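Local coordinates for cytochrome c2 (Rhodobacter capsulatus, PDB 1VYD), which carries electrons through its covalently bound heme c, acting as electron donor to oxidized bacteriochlorophyll in photophosphorylation and possibly serving the respiratory chain, at residues 43-48 with 55-60; 65-70 with 80-85; 10-15 with 96-101. The protein carries 1 engineered substitution. All coordinates share one frame; numbering follows the deposited sequence.

Contact 1. Residues 43-48 with 55-60; sequences RTAGTY and DSIVAL. With HEM (protoporphyrin IX containing Fe), chain C.
Ala45 and Gly46 lie against the side of the helix at Ile57, Val58 and Leu60. The apolar part of the contact is small. Ala45 CB meets Ile57 CG1 at 3.9 Å and has Leu60 CD2 a little farther off. The backbones come close at Gly46, which has no side chain to hold them apart. Val58 CB points away from the loop, yet its CG2 branch still touches Gly46 O at 3.8 Å.

The link between the backbones is a water. The water oxygen donates to Ala45 O (2.9 Å) and to Val58 O (2.8 Å). A single water thus joins a carbonyl of the loop to one of the helix.

The polar bonds go to one heme propionate. Gly46 N donates to HEM O1A at 2.8 Å, nearly straight. Arg43 NH1 donates to the other oxygen, HEM O2A, at 3.0 Å and 170°, with the acceptor in the guanidinium plane. Tyr48 CD1 covers one face of that guanidinium, centred over it, and NH1 also bonds to Asn36 O. The positive charge probably stabilises the propionate as an anion.

Ile57 packs beside this carboxylate. With CG1 anti to the backbone N (chi1 -171°) and the chain extended beyond, Ile57 CD1 lies 3.3 Å from HEM O1A. Ile57 CG2 lies 3.9 Å from HEM CGD of the second propionate. Tyr53 OH and Lys54 N, from the loop between the two segments, also bond to the heme. The arrangement is part of the propionate pocket of a class I c-type cytochrome.

Contact 2. Residues 65-70 with 80-85; sequences FAWTEE and GAFLKE. With HEM (protoporphyrin IX containing Fe), chain C.
Phe65, Trp67 and Phe82 form an aromatic cluster beside a heme propionate, where the loop leading into helix 69-77 meets helix 79-87. Phe65 and Phe82 approach from opposite directions. Phe65 CZ touches Phe82 CZ at 3.8 Å and lies in the plane of the Phe82 ring, at its edge. Phe82 has its CG anti to the backbone N (chi1 -177°), which extends the ring from its helix toward the loop.

Trp67 CZ3 meets Phe82 CE2 at 3.9 Å. Their planes are tilted by only 26°, but the rings are slid apart. The Trp67 six-membered ring and the Phe82 ring have centroids 5.8 Å apart and hardly overlap. Within the loop, Phe65 CE2 sits 3.6 Å above one face of the Trp67 ring, toward its rim. The indole is thus bordered by both phenylalanines, and Tyr75 of helix 69-77 meets it as well.

This packing probably helps fix the rotation of the indole. Its polar edge then faces the heme, and Trp67 NE1 donates to HEM O1A at 3.0 Å, in the ring plane and almost straight at 169°. Next in the chain, Thr68 is the N-cap of helix 69-77. A tryptophan bonded to a heme propionate is a familiar feature of the cytochrome c fold.

Contact 3. Residues 10-15 with 96-101; sequences FNKCKT and MAFKLA. With HEM (protoporphyrin IX containing Fe), chain C.
Lys12 lays its aliphatic chain beside Phe98 and Leu100 at one edge of the heme. Lys12 CG meets Phe98 CZ at 3.6 Å. The chain then bends at chi2 and chi3, and Lys12 CE comes to 3.8 Å from Leu100 CD1, the two side chains crossing at about a right angle.

The tight part lies on the heme itself. Met96 has its CG anti to the backbone N (chi1 170°) and stays extended beyond, which brings SD over the iron. Met96 SD binds HEM FE at 2.4 Å, and His17 NE2 is the other axial ligand. Met96 CE lies over the pyrrole nitrogen HEM NB at 3.2 Å. Phe98 CB packs on the methyl HEM CMC at 3.7 Å, and Leu100 CD2 reaches the former vinyl carbon HEM CBB at 3.9 Å. Cys13 is a covalent attachment point of the heme. Its modelled SG to HEM CAB separation is long for a thioether, so its exact geometry is doubtful.

The loose side is the lysine end, which leads away from Phe98 and Leu100. Lys12 NZ forms a salt bridge with Glu9 and donates to Asn11 OD1 at 3.0 Å, in the carbonyl plane on a lone pair. Both partners belong to its own part of the chain.

The two segments meet mainly through carbon, with no polar bond between them, and the heme provides the strong links. Met96 is a neutral thioether ligand held to the iron by one Fe-S bond. This is consistent with its replacement when imidazole binds.

How the contacts relate
Contact 3 opens first, at residues 10-15 after helix 3-9. It closes only at 96-101, before helix 104-113, so it spans most of the chain. Contacts 1 and 2 both fall within that long loop and follow one another without crossing. Contact 1 closes a short loop onto helix 55-62. Contact 2 then closes the stretch that includes most of helix 69-77, joining its entry loop to helix 79-87. These two touch directly: backbone bonds probably link Ala45 N to Phe65 O and Trp67 N to Arg43 O. Contact 3 touches neither and lies across the chain's centre from contact 1. The heme touches all three.

Contact 1. Residues 43-48 with 55-60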
loop_
_atom_site.group_PDB
_atom_site.type_symbol
_atom_site.label_atom_id
_atom_site.label_comp_id
_atom_site.label_asym_id
_atom_site.label_seq_id
_atom_site.Cartn_x
_atom_site.Cartn_y
_atom_site.Cartn_z
ATOM N N ARG A 43 -6.454 5.375 -4.844
ATOM C CA ARG A 43 -5.976 6.661 -4.332
ATOM C C ARG A 43 -4.602 7.058 -4.901
ATOM O O ARG A 43 -3.872 6.131 -5.246
ATOM C CB ARG A 43 -5.843 6.505 -2.817
ATOM C CG ARG A 43 -5.238 7.708 -2.112
ATOM C CD ARG A 43 -5.416 7.540 -0.581
ATOM N NE ARG A 43 -4.333 6.890 0.115
ATOM C CZ ARG A 43 -4.288 6.071 1.172
ATOM N NH1 ARG A 43 -3.130 5.569 1.719
ATOM N NH2 ARG A 43 -5.327 5.603 1.891
ATOM N N THR A 44 -4.357 8.341 -5.140
ATOM C CA THR A 44 -3.086 8.768 -5.727
ATOM C C THR A 44 -1.927 8.367 -4.781
ATOM O O THR A 44 -2.065 8.635 -3.595
ATOM C CB THR A 44 -3.081 10.307 -5.946
ATOM O OG1 THR A 44 -4.250 10.576 -6.756
ATOM C CG2 THR A 44 -1.875 10.892 -6.664
ATOM N N ALA A 45 -0.854 7.780 -5.331
ATOM C CA ALA A 45 0.276 7.395 -4.516
ATOM C C ALA A 45 0.882 8.555 -3.734
ATOM O O ALA A 45 1.006 9.687 -4.206
ATOM C CB ALA A 45 1.450 6.794 -5.283
ATOM N N GLY A 46 1.158 8.233 -2.451
ATOM C CA GLY A 46 1.856 9.298 -1.642
ATOM C C GLY A 46 1.132 10.584 -1.441
ATOM O O GLY A 46 1.834 11.611 -1.299
ATOM N N THR A 47 -0.190 10.520 -1.044
ATOM C CA THR A 47 -0.910 11.798 -0.779
ATOM C C THR A 47 -1.720 11.709 0.512
ATOM O O THR A 47 -2.457 12.622 0.870
ATOM C CB THR A 47 -1.886 12.186 -1.945
ATOM O OG1 THR A 47 -2.707 11.011 -2.187
ATOM C CG2 THR A 47 -1.127 12.374 -3.266
ATOM N N TYR A 48 -1.772 10.576 1.192
ATOM C CA TYR A 48 -2.489 10.463 2.465
ATOM C C TYR A 48 -2.030 11.558 3.429
ATOM O O TYR A 48 -0.828 11.826 3.481
ATOM C CB TYR A 48 -2.244 9.097 3.181
ATOM C CG TYR A 48 -3.427 8.900 4.134
ATOM C CD1 TYR A 48 -4.697 8.569 3.715
ATOM C CD2 TYR A 48 -3.174 9.111 5.490
ATOM C CE1 TYR A 48 -5.747 8.484 4.658
ATOM C CE2 TYR A 48 -4.190 9.019 6.428
ATOM C CZ TYR A 48 -5.469 8.700 6.000
ATOM O OH TYR A 48 -6.454 8.583 6.997
ATOM N N ASP A 55 10.531 10.760 -1.031
ATOM C CA ASP A 55 10.277 11.500 -2.250
ATOM C C ASP A 55 9.903 10.731 -3.454
ATOM O O ASP A 55 9.088 11.215 -4.257
ATOM C CB ASP A 55 11.515 12.419 -2.369
ATOM C CG ASP A 55 12.693 11.667 -2.899
ATOM O OD1 ASP A 55 12.983 10.530 -2.411
ATOM O OD2 ASP A 55 13.289 12.233 -3.856
ATOM N N SER A 56 10.368 9.509 -3.755
ATOM C CA SER A 56 9.965 8.815 -4.957
ATOM C C SER A 56 8.506 8.459 -5.106
ATOM O O SER A 56 7.948 8.494 -6.226
ATOM C CB SER A 56 10.621 7.380 -5.077
ATOM O OG SER A 56 11.964 7.605 -4.736
ATOM N N ILE A 57 7.930 7.935 -4.011
ATOM C CA ILE A 57 6.535 7.556 -4.019
ATOM C C ILE A 57 5.715 8.853 -4.194
ATOM O O ILE A 57 4.684 8.834 -4.883
ATOM C CB ILE A 57 6.092 6.752 -2.803
ATOM C CG1 ILE A 57 4.658 6.271 -3.165
ATOM C CG2 ILE A 57 6.099 7.607 -1.549
ATOM C CD1 ILE A 57 4.039 5.324 -2.151
ATOM N N VAL A 58 6.194 9.980 -3.640
ATOM C CA VAL A 58 5.415 11.225 -3.953
ATOM C C VAL A 58 5.467 11.639 -5.418
ATOM O O VAL A 58 4.454 12.009 -6.026
ATOM C CB VAL A 58 6.023 12.279 -3.010
ATOM C CG1 VAL A 58 5.641 13.704 -3.390
ATOM C CG2 VAL A 58 5.577 11.923 -1.587
ATOM N N ALA A 59 6.647 11.555 -6.094
ATOM C CA ALA A 59 6.845 11.896 -7.504
ATOM C C ALA A 59 5.998 10.954 -8.357
ATOM O O ALA A 59 5.393 11.247 -9.370
ATOM C CB ALA A 59 8.342 11.688 -7.917
ATOM N N LEU A 60 5.874 9.699 -7.873
ATOM C CA LEU A 60 5.022 8.737 -8.540
ATOM C C LEU A 60 3.582 9.206 -8.484
ATOM O O LEU A 60 2.916 9.217 -9.515
ATOM C CB LEU A 60 5.278 7.359 -7.948
ATOM C CG LEU A 60 4.332 6.275 -8.559
ATOM C CD1 LEU A 60 4.578 6.100 -10.047
ATOM C CD2 LEU A 60 4.401 5.069 -7.672
HETATM C CHA HEM C . 3.612 2.436 1.909
HETATM C CHB HEM C . 0.970 -1.624 1.375
HETATM C CHC HEM C . 3.798 -3.849 4.663
HETATM C CHD HEM C . 5.836 0.441 5.765
HETATM C C1A HEM C . 2.715 1.480 1.443
HETATM C C2A HEM C . 1.752 1.666 0.377
HETATM C C3A HEM C . 1.071 0.548 0.250
HETATM C C4A HEM C . 1.568 -0.383 1.216
HETATM C CMA HEM C . -0.085 0.073 -0.661
HETATM C CAA HEM C . 1.621 3.014 -0.414
HETATM C CBA HEM C . 0.594 3.883 0.272
HETATM C CGA HEM C . 0.286 5.248 -0.306
HETATM O O1A HEM C . 0.831 5.619 -1.386
HETATM O O2A HEM C . -0.403 5.960 0.463
HETATM C C1B HEM C . 1.548 -2.528 2.244
HETATM C C2B HEM C . 1.121 -3.904 2.328
HETATM C C3B HEM C . 1.943 -4.496 3.204
HETATM C C4B HEM C . 2.844 -3.528 3.737
HETATM C CMB HEM C . -0.093 -4.508 1.541
HETATM C CAB HEM C . 2.029 -5.993 3.596
HETATM C CBB HEM C . 2.119 -6.942 2.590
HETATM C C1C HEM C . 4.580 -2.852 5.236
HETATM C C2C HEM C . 5.475 -3.076 6.364
HETATM C C3C HEM C . 6.045 -1.922 6.644
HETATM C C4C HEM C . 5.524 -0.915 5.736
HETATM C CMC HEM C . 5.593 -4.457 7.035
HETATM C CAC HEM C . 7.165 -1.583 7.650
HETATM C CBC HEM C . 8.162 -2.460 8.000
HETATM C C1D HEM C . 5.369 1.351 4.834
HETATM C C2D HEM C . 5.890 2.683 4.679
HETATM C C3D HEM C . 5.274 3.233 3.616
HETATM C C4D HEM C . 4.400 2.240 3.036
HETATM C CMD HEM C . 6.919 3.293 5.644
HETATM C CAD HEM C . 5.486 4.600 2.970
HETATM C CBD HEM C . 6.487 4.375 1.779
HETATM C CGD HEM C . 7.396 5.523 1.443
HETATM O O1D HEM C . 8.331 5.188 0.675
HETATM O O2D HEM C . 7.312 6.647 2.032
HETATM N NA HEM C . 2.573 0.224 1.933
HETATM N NB HEM C . 2.553 -2.307 3.135
HETATM N NC HEM C . 4.634 -1.528 4.859
HETATM N ND HEM C . 4.479 1.078 3.800
HETATM FE FE HEM C . 3.576 -0.630 3.425
HETATM O O HOH W 1 1.937 12.387 -4.856
#

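Contact 2. Residues 65-70 with 80-85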
loop_
_atom_site.group_PDB
_atom_site.type_symbol
_atom_site.label_atom_id
_atom_site.label_comp_id
_atom_site.label_asym_id
_atom_site.label_seq_id
_atom_site.Cartn_x
_atom_site.Cartn_y
_atom_site.Cartn_z
ATOM N N PHE A 65 -0.336 8.660 -11.165
ATOM C CA PHE A 65 -0.519 7.325 -10.676
ATOM C C PHE A 65 -1.382 7.221 -9.409
ATOM O O PHE A 65 -1.086 7.678 -8.311
ATOM C CB PHE A 65 0.883 6.727 -10.511
ATOM C CG PHE A 65 0.825 5.276 -10.064
ATOM C CD1 PHE A 65 0.861 4.292 -11.035
ATOM C CD2 PHE A 65 0.816 4.943 -8.703
ATOM C CE1 PHE A 65 0.866 2.954 -10.672
ATOM C CE2 PHE A 65 0.834 3.592 -8.355
ATOM C CZ PHE A 65 0.810 2.591 -9.309
ATOM N N ALA A 66 -2.409 6.364 -9.542
ATOM C CA ALA A 66 -3.274 5.924 -8.506
ATOM C C ALA A 66 -3.142 4.383 -8.426
ATOM O O ALA A 66 -3.061 3.749 -9.469
ATOM C CB ALA A 66 -4.705 6.325 -8.791
ATOM N N TRP A 67 -3.087 3.847 -7.188
ATOM C CA TRP A 67 -2.998 2.430 -7.047
ATOM C C TRP A 67 -4.215 1.653 -7.528
ATOM O O TRP A 67 -5.346 1.897 -7.123
ATOM C CB TRP A 67 -2.910 2.070 -5.529
ATOM C CG TRP A 67 -1.681 2.643 -4.901
ATOM C CD1 TRP A 67 -1.598 3.699 -4.016
ATOM C CD2 TRP A 67 -0.372 2.118 -5.034
ATOM N NE1 TRP A 67 -0.319 3.870 -3.599
ATOM C CE2 TRP A 67 0.476 2.937 -4.269
ATOM C CE3 TRP A 67 0.181 1.043 -5.759
ATOM C CZ2 TRP A 67 1.855 2.702 -4.214
ATOM C CZ3 TRP A 67 1.529 0.841 -5.745
ATOM C CH2 TRP A 67 2.370 1.678 -4.956
ATOM N N THR A 68 -3.921 0.434 -8.015
ATOM C CA THR A 68 -4.924 -0.528 -8.447
ATOM C C THR A 68 -4.535 -1.794 -7.691
ATOM O O THR A 68 -3.402 -1.831 -7.169
ATOM C CB THR A 68 -4.881 -0.773 -9.971
ATOM O OG1 THR A 68 -3.612 -1.286 -10.387
ATOM C CG2 THR A 68 -5.142 0.511 -10.742
ATOM N N GLU A 69 -5.344 -2.819 -7.614
ATOM C CA GLU A 69 -5.020 -4.074 -6.960
ATOM C C GLU A 69 -3.790 -4.739 -7.556
ATOM O O GLU A 69 -2.952 -5.260 -6.801
ATOM C CB GLU A 69 -6.182 -5.057 -7.122
ATOM C CG GLU A 69 -7.355 -4.642 -6.219
ATOM C CD GLU A 69 -8.448 -5.702 -6.322
ATOM O OE1 GLU A 69 -8.181 -6.918 -6.199
ATOM O OE2 GLU A 69 -9.589 -5.266 -6.596
ATOM N N GLU A 70 -3.722 -4.733 -8.883
ATOM C CA GLU A 70 -2.615 -5.326 -9.630
ATOM C C GLU A 70 -1.348 -4.560 -9.339
ATOM O O GLU A 70 -0.330 -5.222 -9.154
ATOM C CB GLU A 70 -2.939 -5.271 -11.146
ATOM C CG GLU A 70 -1.924 -5.993 -12.008
ATOM C CD GLU A 70 -2.135 -5.848 -13.502
ATOM O OE1 GLU A 70 -2.372 -4.714 -14.023
ATOM O OE2 GLU A 70 -1.978 -6.880 -14.227
ATOM N N GLY A 80 10.982 -1.273 -3.710
ATOM C CA GLY A 80 12.056 -0.487 -4.335
ATOM C C GLY A 80 12.167 -0.877 -5.797
ATOM O O GLY A 80 12.281 0.006 -6.663
ATOM N N ALA A 81 11.947 -2.130 -6.197
ATOM C CA ALA A 81 12.107 -2.368 -7.669
ATOM C C ALA A 81 10.956 -1.737 -8.417
ATOM O O ALA A 81 10.999 -1.191 -9.521
ATOM C CB ALA A 81 12.134 -3.873 -7.955
ATOM N N PHE A 82 9.743 -1.781 -7.810
ATOM C CA PHE A 82 8.575 -1.195 -8.426
ATOM C C PHE A 82 8.830 0.275 -8.718
ATOM O O PHE A 82 8.534 0.761 -9.808
ATOM C CB PHE A 82 7.405 -1.330 -7.457
ATOM C CG PHE A 82 6.107 -0.805 -8.035
ATOM C CD1 PHE A 82 5.369 -1.631 -8.862
ATOM C CD2 PHE A 82 5.658 0.456 -7.733
ATOM C CE1 PHE A 82 4.176 -1.176 -9.384
ATOM C CE2 PHE A 82 4.472 0.926 -8.259
ATOM C CZ PHE A 82 3.739 0.114 -9.067
ATOM N N LEU A 83 9.304 0.960 -7.672
ATOM C CA LEU A 83 9.495 2.404 -7.811
ATOM C C LEU A 83 10.519 2.706 -8.904
ATOM O O LEU A 83 10.200 3.565 -9.752
ATOM C CB LEU A 83 9.780 3.023 -6.444
ATOM C CG LEU A 83 8.573 2.954 -5.488
ATOM C CD1 LEU A 83 8.929 3.439 -4.069
ATOM C CD2 LEU A 83 7.363 3.773 -5.962
ATOM N N LYS A 84 11.668 2.013 -8.899
ATOM C CA LYS A 84 12.677 2.238 -9.953
ATOM C C LYS A 84 12.111 2.104 -11.368
ATOM O O LYS A 84 12.269 3.010 -12.206
ATOM C CB LYS A 84 13.861 1.256 -9.846
ATOM C CG LYS A 84 14.399 1.161 -8.430
ATOM C CD LYS A 84 15.906 1.023 -8.364
ATOM C CE LYS A 84 16.346 0.817 -6.915
ATOM N NZ LYS A 84 15.783 -0.535 -6.558
ATOM N N GLU A 85 11.400 1.048 -11.665
ATOM C CA GLU A 85 10.719 0.846 -12.926
ATOM C C GLU A 85 9.667 1.879 -13.316
ATOM O O GLU A 85 9.766 2.484 -14.407
ATOM C CB GLU A 85 10.095 -0.571 -12.916
ATOM C CG GLU A 85 9.719 -0.982 -14.325
ATOM C CD GLU A 85 9.158 -2.380 -14.467
ATOM O OE1 GLU A 85 7.929 -2.467 -14.811
ATOM O OE2 GLU A 85 9.964 -3.355 -14.262
HETATM C CHA HEM C . 3.612 2.436 1.909
HETATM C CHB HEM C . 0.970 -1.624 1.375
HETATM C CHC HEM C . 3.798 -3.849 4.663
HETATM C CHD HEM C . 5.836 0.441 5.765
HETATM C C1A HEM C . 2.715 1.480 1.443
HETATM C C2A HEM C . 1.752 1.666 0.377
HETATM C C3A HEM C . 1.071 0.548 0.250
HETATM C C4A HEM C . 1.568 -0.383 1.216
HETATM C CMA HEM C . -0.085 0.073 -0.661
HETATM C CAA HEM C . 1.621 3.014 -0.414
HETATM C CBA HEM C . 0.594 3.883 0.272
HETATM C CGA HEM C . 0.286 5.248 -0.306
HETATM O O1A HEM C . 0.831 5.619 -1.386
HETATM O O2A HEM C . -0.403 5.960 0.463
HETATM C C1B HEM C . 1.548 -2.528 2.244
HETATM C C2B HEM C . 1.121 -3.904 2.328
HETATM C C3B HEM C . 1.943 -4.496 3.204
HETATM C C4B HEM C . 2.844 -3.528 3.737
HETATM C CMB HEM C . -0.093 -4.508 1.541
HETATM C CAB HEM C . 2.029 -5.993 3.596
HETATM C CBB HEM C . 2.119 -6.942 2.590
HETATM C C1C HEM C . 4.580 -2.852 5.236
HETATM C C2C HEM C . 5.475 -3.076 6.364
HETATM C C3C HEM C . 6.045 -1.922 6.644
HETATM C C4C HEM C . 5.524 -0.915 5.736
HETATM C CMC HEM C . 5.593 -4.457 7.035
HETATM C CAC HEM C . 7.165 -1.583 7.650
HETATM C CBC HEM C . 8.162 -2.460 8.000
HETATM C C1D HEM C . 5.369 1.351 4.834
HETATM C C2D HEM C . 5.890 2.683 4.679
HETATM C C3D HEM C . 5.274 3.233 3.616
HETATM C C4D HEM C . 4.400 2.240 3.036
HETATM C CMD HEM C . 6.919 3.293 5.644
HETATM C CAD HEM C . 5.486 4.600 2.970
HETATM C CBD HEM C . 6.487 4.375 1.779
HETATM C CGD HEM C . 7.396 5.523 1.443
HETATM O O1D HEM C . 8.331 5.188 0.675
HETATM O O2D HEM C . 7.312 6.647 2.032
HETATM N NA HEM C . 2.573 0.224 1.933
HETATM N NB HEM C . 2.553 -2.307 3.135
HETATM N NC HEM C . 4.634 -1.528 4.859
HETATM N ND HEM C . 4.479 1.078 3.800
HETATM FE FE HEM C . 3.576 -0.630 3.425
#

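Contact 3. Residues 10-15 with 96-101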
loop_
_atom_site.group_PDB
_atom_site.type_symbol
_atom_site.label_atom_id
_atom_site.label_comp_id
_atom_site.label_asym_id
_atom_site.label_seq_id
_atom_site.Cartn_x
_atom_site.Cartn_y
_atom_site.Cartn_z
ATOM N N PHE A 10 -2.816 -10.061 5.742
ATOM C CA PHE A 10 -2.595 -8.728 6.250
ATOM C C PHE A 10 -1.901 -8.694 7.612
ATOM O O PHE A 10 -1.345 -7.651 7.995
ATOM C CB PHE A 10 -3.982 -7.988 6.429
ATOM C CG PHE A 10 -3.803 -6.495 6.449
ATOM C CD1 PHE A 10 -3.374 -5.833 5.287
ATOM C CD2 PHE A 10 -3.762 -5.819 7.691
ATOM C CE1 PHE A 10 -3.162 -4.463 5.280
ATOM C CE2 PHE A 10 -3.483 -4.463 7.672
ATOM C CZ PHE A 10 -3.251 -3.786 6.484
ATOM N N ASN A 11 -1.731 -9.823 8.318
ATOM C CA ASN A 11 -0.935 -10.010 9.487
ATOM C C ASN A 11 0.528 -9.697 9.128
ATOM O O ASN A 11 1.187 -9.384 10.096
ATOM C CB ASN A 11 -0.928 -11.424 10.133
ATOM C CG ASN A 11 -0.383 -12.579 9.272
ATOM O OD1 ASN A 11 0.081 -12.414 8.123
ATOM N ND2 ASN A 11 -0.484 -13.819 9.705
ATOM N N LYS A 12 1.027 -9.640 7.887
ATOM C CA LYS A 12 2.341 -9.077 7.631
ATOM C C LYS A 12 2.319 -7.555 7.440
ATOM O O LYS A 12 3.267 -7.082 6.752
ATOM C CB LYS A 12 2.816 -9.624 6.250
ATOM C CG LYS A 12 3.696 -10.843 6.345
ATOM C CD LYS A 12 3.062 -12.179 6.242
ATOM C CE LYS A 12 2.097 -12.674 5.208
ATOM N NZ LYS A 12 1.361 -13.839 5.812
ATOM N N CYS A 13 1.114 -6.928 7.408
ATOM C CA CYS A 13 1.130 -5.490 7.059
ATOM C C CYS A 13 0.891 -4.685 8.298
ATOM O O CYS A 13 1.325 -3.547 8.456
ATOM C CB CYS A 13 -0.096 -5.224 6.107
ATOM S SG CYS A 13 0.001 -6.325 4.646
ATOM N N LYS A 14 0.185 -5.338 9.223
ATOM C CA LYS A 14 -0.308 -4.667 10.447
ATOM C C LYS A 14 0.795 -4.251 11.407
ATOM O O LYS A 14 0.530 -3.374 12.229
ATOM C CB LYS A 14 -1.315 -5.493 11.245
ATOM C CG LYS A 14 -0.828 -6.366 12.325
ATOM C CD LYS A 14 -1.899 -6.600 13.404
ATOM C CE LYS A 14 -1.397 -6.017 14.751
ATOM N NZ LYS A 14 -1.391 -7.131 15.793
ATOM N N THR A 15 2.000 -4.731 11.224
ATOM C CA THR A 15 3.128 -4.283 12.053
ATOM C C THR A 15 3.452 -2.828 11.741
ATOM O O THR A 15 4.195 -2.215 12.491
ATOM C CB THR A 15 4.328 -5.133 11.496
ATOM O OG1 THR A 15 3.980 -6.498 11.683
ATOM C CG2 THR A 15 5.570 -4.935 12.310
ATOM N N MET A 96 9.457 1.615 2.751
ATOM C CA MET A 96 8.741 0.394 3.169
ATOM C C MET A 96 9.773 -0.733 3.039
ATOM O O MET A 96 10.036 -1.174 1.954
ATOM C CB MET A 96 7.514 0.200 2.310
ATOM C CG MET A 96 6.934 -1.220 2.599
ATOM S SD MET A 96 5.313 -1.192 1.819
ATOM C CE MET A 96 5.149 -2.927 1.400
ATOM N N ALA A 97 10.439 -1.134 4.106
ATOM C CA ALA A 97 11.452 -2.198 3.971
ATOM C C ALA A 97 10.866 -3.534 4.453
ATOM O O ALA A 97 11.044 -3.991 5.596
ATOM C CB ALA A 97 12.686 -1.905 4.818
ATOM N N PHE A 98 10.157 -4.152 3.527
ATOM C CA PHE A 98 9.505 -5.422 3.736
ATOM C C PHE A 98 9.037 -5.802 2.314
ATOM O O PHE A 98 8.506 -4.912 1.646
ATOM C CB PHE A 98 8.229 -5.336 4.601
ATOM C CG PHE A 98 7.573 -6.678 4.614
ATOM C CD1 PHE A 98 8.226 -7.722 5.260
ATOM C CD2 PHE A 98 6.399 -6.927 3.963
ATOM C CE1 PHE A 98 7.655 -8.967 5.302
ATOM C CE2 PHE A 98 5.799 -8.161 4.005
ATOM C CZ PHE A 98 6.431 -9.197 4.670
ATOM N N LYS A 99 9.335 -7.055 1.988
ATOM C CA LYS A 99 8.968 -7.574 0.677
ATOM C C LYS A 99 8.103 -8.787 1.000
ATOM O O LYS A 99 8.525 -9.605 1.867
ATOM C CB LYS A 99 10.196 -7.957 -0.139
ATOM C CG LYS A 99 11.475 -7.165 -0.030
ATOM C CD LYS A 99 12.654 -7.597 -0.921
ATOM C CE LYS A 99 14.011 -7.783 -0.215
ATOM N NZ LYS A 99 14.950 -8.793 -0.870
ATOM N N LEU A 100 6.955 -8.897 0.405
ATOM C CA LEU A 100 6.021 -9.991 0.633
ATOM C C LEU A 100 6.387 -11.057 -0.402
ATOM O O LEU A 100 6.361 -10.827 -1.625
ATOM C CB LEU A 100 4.573 -9.499 0.501
ATOM C CG LEU A 100 3.464 -10.546 0.514
ATOM C CD1 LEU A 100 3.294 -11.169 1.902
ATOM C CD2 LEU A 100 2.142 -9.938 0.030
ATOM N N ALA A 101 6.636 -12.265 0.017
ATOM C CA ALA A 101 7.120 -13.311 -0.905
ATOM C C ALA A 101 5.971 -13.842 -1.725
ATOM O O ALA A 101 6.142 -13.917 -2.925
ATOM C CB ALA A 101 7.810 -14.495 -0.221
HETATM C CHA HEM C . 3.612 2.436 1.909
HETATM C CHB HEM C . 0.970 -1.624 1.375
HETATM C CHC HEM C . 3.798 -3.849 4.663
HETATM C CHD HEM C . 5.836 0.441 5.765
HETATM C C1A HEM C . 2.715 1.480 1.443
HETATM C C2A HEM C . 1.752 1.666 0.377
HETATM C C3A HEM C . 1.071 0.548 0.250
HETATM C C4A HEM C . 1.568 -0.383 1.216
HETATM C CMA HEM C . -0.085 0.073 -0.661
HETATM C CAA HEM C . 1.621 3.014 -0.414
HETATM C CBA HEM C . 0.594 3.883 0.272
HETATM C CGA HEM C . 0.286 5.248 -0.306
HETATM O O1A HEM C . 0.831 5.619 -1.386
HETATM O O2A HEM C . -0.403 5.960 0.463
HETATM C C1B HEM C . 1.548 -2.528 2.244
HETATM C C2B HEM C . 1.121 -3.904 2.328
HETATM C C3B HEM C . 1.943 -4.496 3.204
HETATM C C4B HEM C . 2.844 -3.528 3.737
HETATM C CMB HEM C . -0.093 -4.508 1.541
HETATM C CAB HEM C . 2.029 -5.993 3.596
HETATM C CBB HEM C . 2.119 -6.942 2.590
HETATM C C1C HEM C . 4.580 -2.852 5.236
HETATM C C2C HEM C . 5.475 -3.076 6.364
HETATM C C3C HEM C . 6.045 -1.922 6.644
HETATM C C4C HEM C . 5.524 -0.915 5.736
HETATM C CMC HEM C . 5.593 -4.457 7.035
HETATM C CAC HEM C . 7.165 -1.583 7.650
HETATM C CBC HEM C . 8.162 -2.460 8.000
HETATM C C1D HEM C . 5.369 1.351 4.834
HETATM C C2D HEM C . 5.890 2.683 4.679
HETATM C C3D HEM C . 5.274 3.233 3.616
HETATM C C4D HEM C . 4.400 2.240 3.036
HETATM C CMD HEM C . 6.919 3.293 5.644
HETATM C CAD HEM C . 5.486 4.600 2.970
HETATM C CBD HEM C . 6.487 4.375 1.779
HETATM C CGD HEM C . 7.396 5.523 1.443
HETATM O O1D HEM C . 8.331 5.188 0.675
HETATM O O2D HEM C . 7.312 6.647 2.032
HETATM N NA HEM C . 2.573 0.224 1.933
HETATM N NB HEM C . 2.553 -2.307 3.135
HETATM N NC HEM C . 4.634 -1.528 4.859
HETATM N ND HEM C . 4.479 1.078 3.800
HETATM FE FE HEM C . 3.576 -0.630 3.425
#